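Local coordinates for protein filamentous hemagglutinin (Bordetella pertussis, PDB 1RWR) that serves as a secreted adhesin, its N-terminal domain, a right-handed beta-helix, probably directing export through the two-partner secretion pathway, at residues A[39-53]-A[85-99]. Numbering follows the deposited sequence.
Sequences FNVANPGVVFNNGLT and PSRLAGTLEVYGKGA
Val46, Phe48 and Asn50 are bonded through their backbones to Thr91, Glu93 and Tyr95, where strand 45-50 runs parallel to strand 91-96, one beta-helix coil upon the next: Glu93 gives its N to Val46 O and its O to Phe48 N, and Tyr95 does the same between Phe48 O and Asn50 N. Before the corner at Gly90, Val41 bridges to Leu88, with Val41 N 2.9 Å from Arg87 O. The register slips by one between the two pairings, and the cis peptide before Pro44 lies in this slip.

Side chains take over at both ends. Asn40 OD1 replaces a main-chain acceptor for Arg87 N, at 2.9 Å and nearly straight (163°), while Ser86 OG donates to Phe39 O at 2.7 Å. At the far end Asn50 ND2 reaches Lys97 O at 2.8 Å, the acceptor close to the amide plane; Asn50 OD1 accepts a hydrogen bond from Ala73 N. Tyr95 swings its ring away from its own N (chi1 168°), out alongside Asn49 toward Thr53. Asn49 OD1 sits at the ring edge 3.3 Å from Tyr95 CD2 and closes an Asx turn onto Gly51 N, while Asn49 ND2 is held by Asn22 OD1 and Thr64 O. Tyr95 OH then donates to Thr53 O at 2.6 Å, from above the carbonyl plane.

Inside the coil, Leu92 CD2 meets Val46 CG1 at 3.8 Å and also touches Val41 CG1; Leu88 CD2 comes to the edge of the Phe39 ring. Phe48, Leu92 and Val94 all touch Leu101 of strand 99-104. On the other face Glu93 lies beside Val47, its carboxylate held by Arg58 N and Ile59 N.

Main-chain pairing thus stacks the coils, apolar branches fill the interior, and asparagine, serine and tyrosine groups extend the bonding where the strands give out.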
# COMPACT_ATOMS: atom_id res chain seq x y z
N PHE A 39 2.95 9.70 -12.33
CA PHE A 39 2.61 10.00 -10.92
C PHE A 39 3.78 9.75 -10.00
O PHE A 39 4.26 8.61 -9.87
CB PHE A 39 1.40 9.18 -10.45
CG PHE A 39 0.88 9.62 -9.13
CD1 PHE A 39 -0.05 10.64 -9.06
CD2 PHE A 39 1.35 9.04 -7.95
CE1 PHE A 39 -0.52 11.09 -7.82
CE2 PHE A 39 0.92 9.52 -6.71
CZ PHE A 39 -0.01 10.54 -6.66
N ASN A 40 4.26 10.82 -9.38
CA ASN A 40 5.35 10.76 -8.44
C ASN A 40 5.10 11.79 -7.37
O ASN A 40 4.57 12.88 -7.66
CB ASN A 40 6.69 11.08 -9.16
CG ASN A 40 7.01 10.10 -10.23
OD1 ASN A 40 7.52 9.01 -9.95
ND2 ASN A 40 6.65 10.43 -11.48
N VAL A 41 5.55 11.50 -6.16
CA VAL A 41 5.44 12.41 -5.03
C VAL A 41 6.85 12.53 -4.41
O VAL A 41 7.53 11.54 -4.17
CB VAL A 41 4.42 11.92 -3.99
CG1 VAL A 41 4.34 12.89 -2.82
CG2 VAL A 41 3.04 11.76 -4.63
N ALA A 42 7.25 13.77 -4.16
CA ALA A 42 8.53 14.09 -3.53
C ALA A 42 8.30 14.95 -2.31
O ALA A 42 7.28 15.58 -2.17
CB ALA A 42 9.39 14.82 -4.51
N ASN A 43 9.27 14.99 -1.42
CA ASN A 43 9.14 15.78 -0.21
C ASN A 43 8.83 17.23 -0.59
O ASN A 43 9.40 17.75 -1.59
CB ASN A 43 10.43 15.71 0.59
CG ASN A 43 10.68 14.34 1.22
OD1 ASN A 43 9.79 13.75 1.79
ND2 ASN A 43 11.93 13.87 1.18
N PRO A 44 7.96 17.92 0.16
CA PRO A 44 7.31 17.44 1.40
C PRO A 44 6.06 16.56 1.20
O PRO A 44 5.55 16.01 2.17
CB PRO A 44 6.87 18.72 2.08
CG PRO A 44 7.01 19.78 1.08
CD PRO A 44 7.65 19.33 -0.11
N GLY A 45 5.62 16.43 -0.03
CA GLY A 45 4.52 15.55 -0.38
C GLY A 45 3.59 16.13 -1.42
O GLY A 45 4.00 16.86 -2.30
N VAL A 46 2.31 15.81 -1.30
CA VAL A 46 1.29 16.21 -2.26
C VAL A 46 -0.01 16.37 -1.49
O VAL A 46 -0.23 15.68 -0.51
CB VAL A 46 1.09 15.15 -3.42
CG1 VAL A 46 0.63 13.77 -2.94
CG2 VAL A 46 0.16 15.66 -4.49
N VAL A 47 -0.86 17.28 -1.96
CA VAL A 47 -2.17 17.45 -1.38
C VAL A 47 -3.23 16.98 -2.39
O VAL A 47 -3.30 17.53 -3.50
CB VAL A 47 -2.40 18.92 -1.00
CG1 VAL A 47 -3.84 19.15 -0.46
CG2 VAL A 47 -1.37 19.34 -0.01
N PHE A 48 -4.08 16.05 -1.97
CA PHE A 48 -5.24 15.67 -2.74
C PHE A 48 -6.41 16.55 -2.33
O PHE A 48 -6.77 16.60 -1.17
CB PHE A 48 -5.62 14.20 -2.50
CG PHE A 48 -4.64 13.24 -3.04
CD1 PHE A 48 -4.68 12.85 -4.36
CD2 PHE A 48 -3.64 12.74 -2.20
CE1 PHE A 48 -3.73 11.93 -4.85
CE2 PHE A 48 -2.71 11.87 -2.68
CZ PHE A 48 -2.76 11.45 -4.00
N ASN A 49 -6.99 17.26 -3.29
CA ASN A 49 -8.01 18.26 -2.95
C ASN A 49 -9.39 17.65 -2.95
O ASN A 49 -10.03 17.55 -3.97
CB ASN A 49 -7.94 19.48 -3.89
CG ASN A 49 -8.82 20.65 -3.42
OD1 ASN A 49 -9.63 20.51 -2.49
ND2 ASN A 49 -8.67 21.80 -4.08
N ASN A 50 -9.85 17.25 -1.76
CA ASN A 50 -11.20 16.72 -1.59
C ASN A 50 -12.09 17.73 -0.86
O ASN A 50 -12.95 17.36 -0.02
CB ASN A 50 -11.13 15.42 -0.80
CG ASN A 50 -12.31 14.48 -1.03
OD1 ASN A 50 -13.00 14.52 -2.06
ND2 ASN A 50 -12.49 13.56 -0.08
N GLY A 51 -11.87 19.01 -1.18
CA GLY A 51 -12.50 20.12 -0.50
C GLY A 51 -13.59 20.77 -1.33
O GLY A 51 -13.43 20.99 -2.50
N LEU A 52 -14.74 21.01 -0.70
CA LEU A 52 -15.81 21.82 -1.29
C LEU A 52 -15.74 23.29 -0.89
O LEU A 52 -16.47 24.12 -1.45
CB LEU A 52 -17.17 21.24 -0.86
CG LEU A 52 -17.49 19.82 -1.31
CD1 LEU A 52 -18.87 19.41 -0.79
CD2 LEU A 52 -17.43 19.62 -2.81
N THR A 53 -14.85 23.60 0.04
CA THR A 53 -14.62 24.96 0.49
C THR A 53 -13.14 25.29 0.48
O THR A 53 -12.29 24.40 0.57
CB THR A 53 -15.15 25.14 1.91
OG1 THR A 53 -14.47 24.27 2.82
CG2 THR A 53 -16.63 24.71 1.99
N PRO A 85 7.49 3.86 -13.83
CA PRO A 85 7.13 3.60 -12.42
C PRO A 85 6.90 4.89 -11.64
O PRO A 85 7.16 6.00 -12.18
CB PRO A 85 8.37 2.86 -11.89
CG PRO A 85 9.52 3.46 -12.68
CD PRO A 85 8.91 3.61 -14.07
N SER A 86 6.46 4.75 -10.38
CA SER A 86 6.21 5.88 -9.48
C SER A 86 7.16 5.84 -8.31
O SER A 86 7.43 4.77 -7.75
CB SER A 86 4.79 5.81 -8.91
OG SER A 86 3.82 5.98 -9.90
N ARG A 87 7.65 7.00 -7.91
CA ARG A 87 8.36 7.15 -6.66
C ARG A 87 7.46 7.96 -5.73
O ARG A 87 6.86 8.96 -6.15
CB ARG A 87 9.68 7.89 -6.90
CG ARG A 87 10.51 8.02 -5.70
CD ARG A 87 11.97 8.50 -5.93
NE ARG A 87 12.58 8.58 -4.61
CZ ARG A 87 12.45 9.61 -3.75
NH1 ARG A 87 11.84 10.75 -4.09
NH2 ARG A 87 13.00 9.50 -2.56
N LEU A 88 7.38 7.54 -4.46
CA LEU A 88 6.60 8.22 -3.43
C LEU A 88 7.44 8.49 -2.20
O LEU A 88 7.92 7.56 -1.52
CB LEU A 88 5.42 7.35 -3.00
CG LEU A 88 4.55 6.80 -4.12
CD1 LEU A 88 3.50 5.84 -3.57
CD2 LEU A 88 3.89 7.96 -4.90
N ALA A 89 7.55 9.77 -1.88
CA ALA A 89 8.26 10.26 -0.70
C ALA A 89 7.55 11.48 -0.20
O ALA A 89 7.16 12.33 -1.00
CB ALA A 89 9.73 10.66 -1.08
N GLY A 90 7.44 11.59 1.13
CA GLY A 90 6.81 12.70 1.81
C GLY A 90 5.43 12.33 2.29
O GLY A 90 5.12 11.15 2.45
N THR A 91 4.59 13.34 2.50
CA THR A 91 3.26 13.15 3.09
C THR A 91 2.19 13.20 2.03
O THR A 91 2.14 14.14 1.25
CB THR A 91 2.96 14.23 4.07
OG1 THR A 91 3.92 14.21 5.13
CG2 THR A 91 1.58 13.98 4.73
N LEU A 92 1.33 12.20 2.01
CA LEU A 92 0.15 12.21 1.19
C LEU A 92 -0.97 12.79 2.05
O LEU A 92 -1.49 12.10 2.91
CB LEU A 92 -0.21 10.80 0.74
CG LEU A 92 0.87 9.91 0.11
CD1 LEU A 92 0.31 8.55 -0.32
CD2 LEU A 92 1.48 10.62 -1.07
N GLU A 93 -1.32 14.05 1.80
CA GLU A 93 -2.35 14.74 2.55
C GLU A 93 -3.64 14.81 1.74
O GLU A 93 -3.63 15.12 0.57
CB GLU A 93 -1.92 16.15 2.94
CG GLU A 93 -3.02 16.93 3.67
CD GLU A 93 -2.56 18.23 4.28
OE1 GLU A 93 -1.40 18.66 4.11
OE2 GLU A 93 -3.40 18.86 4.97
N VAL A 94 -4.75 14.52 2.41
CA VAL A 94 -6.06 14.74 1.84
C VAL A 94 -6.63 15.99 2.48
O VAL A 94 -6.77 16.06 3.70
CB VAL A 94 -7.02 13.53 2.03
CG1 VAL A 94 -8.34 13.77 1.32
CG2 VAL A 94 -6.41 12.25 1.50
N TYR A 95 -6.87 17.00 1.65
CA TYR A 95 -7.55 18.20 2.11
C TYR A 95 -9.06 17.97 1.92
O TYR A 95 -9.54 17.64 0.85
CB TYR A 95 -7.09 19.46 1.38
CG TYR A 95 -7.99 20.63 1.64
CD1 TYR A 95 -7.98 21.26 2.86
CD2 TYR A 95 -8.88 21.11 0.67
CE1 TYR A 95 -8.87 22.34 3.14
CE2 TYR A 95 -9.75 22.21 0.94
CZ TYR A 95 -9.75 22.79 2.18
OH TYR A 95 -10.61 23.84 2.45
N GLY A 96 -9.79 18.28 2.99
CA GLY A 96 -11.25 18.15 2.98
C GLY A 96 -11.69 16.89 3.71
O GLY A 96 -11.23 16.57 4.81
N LYS A 97 -12.62 16.17 3.11
CA LYS A 97 -13.13 14.94 3.71
C LYS A 97 -12.05 13.87 3.60
O LYS A 97 -11.47 13.67 2.53
CB LYS A 97 -14.40 14.46 3.00
CG LYS A 97 -15.02 13.15 3.53
CD LYS A 97 -16.06 12.61 2.56
CE LYS A 97 -16.65 11.21 2.96
NZ LYS A 97 -15.74 10.08 2.62
N GLY A 98 -11.81 13.17 4.69
CA GLY A 98 -10.91 12.03 4.66
C GLY A 98 -11.39 10.96 3.68
O GLY A 98 -12.57 10.70 3.55
N ALA A 99 -10.44 10.31 3.03
CA ALA A 99 -10.77 9.27 2.05
C ALA A 99 -9.70 8.19 2.01
O ALA A 99 -8.58 8.40 2.45
CB ALA A 99 -10.91 9.90 0.68
O HOH W 1 4.87 7.61 -13.03
O HOH W 2 9.54 11.39 -6.00
O HOH W 3 11.70 13.44 -2.15
O HOH W 4 6.13 16.21 4.75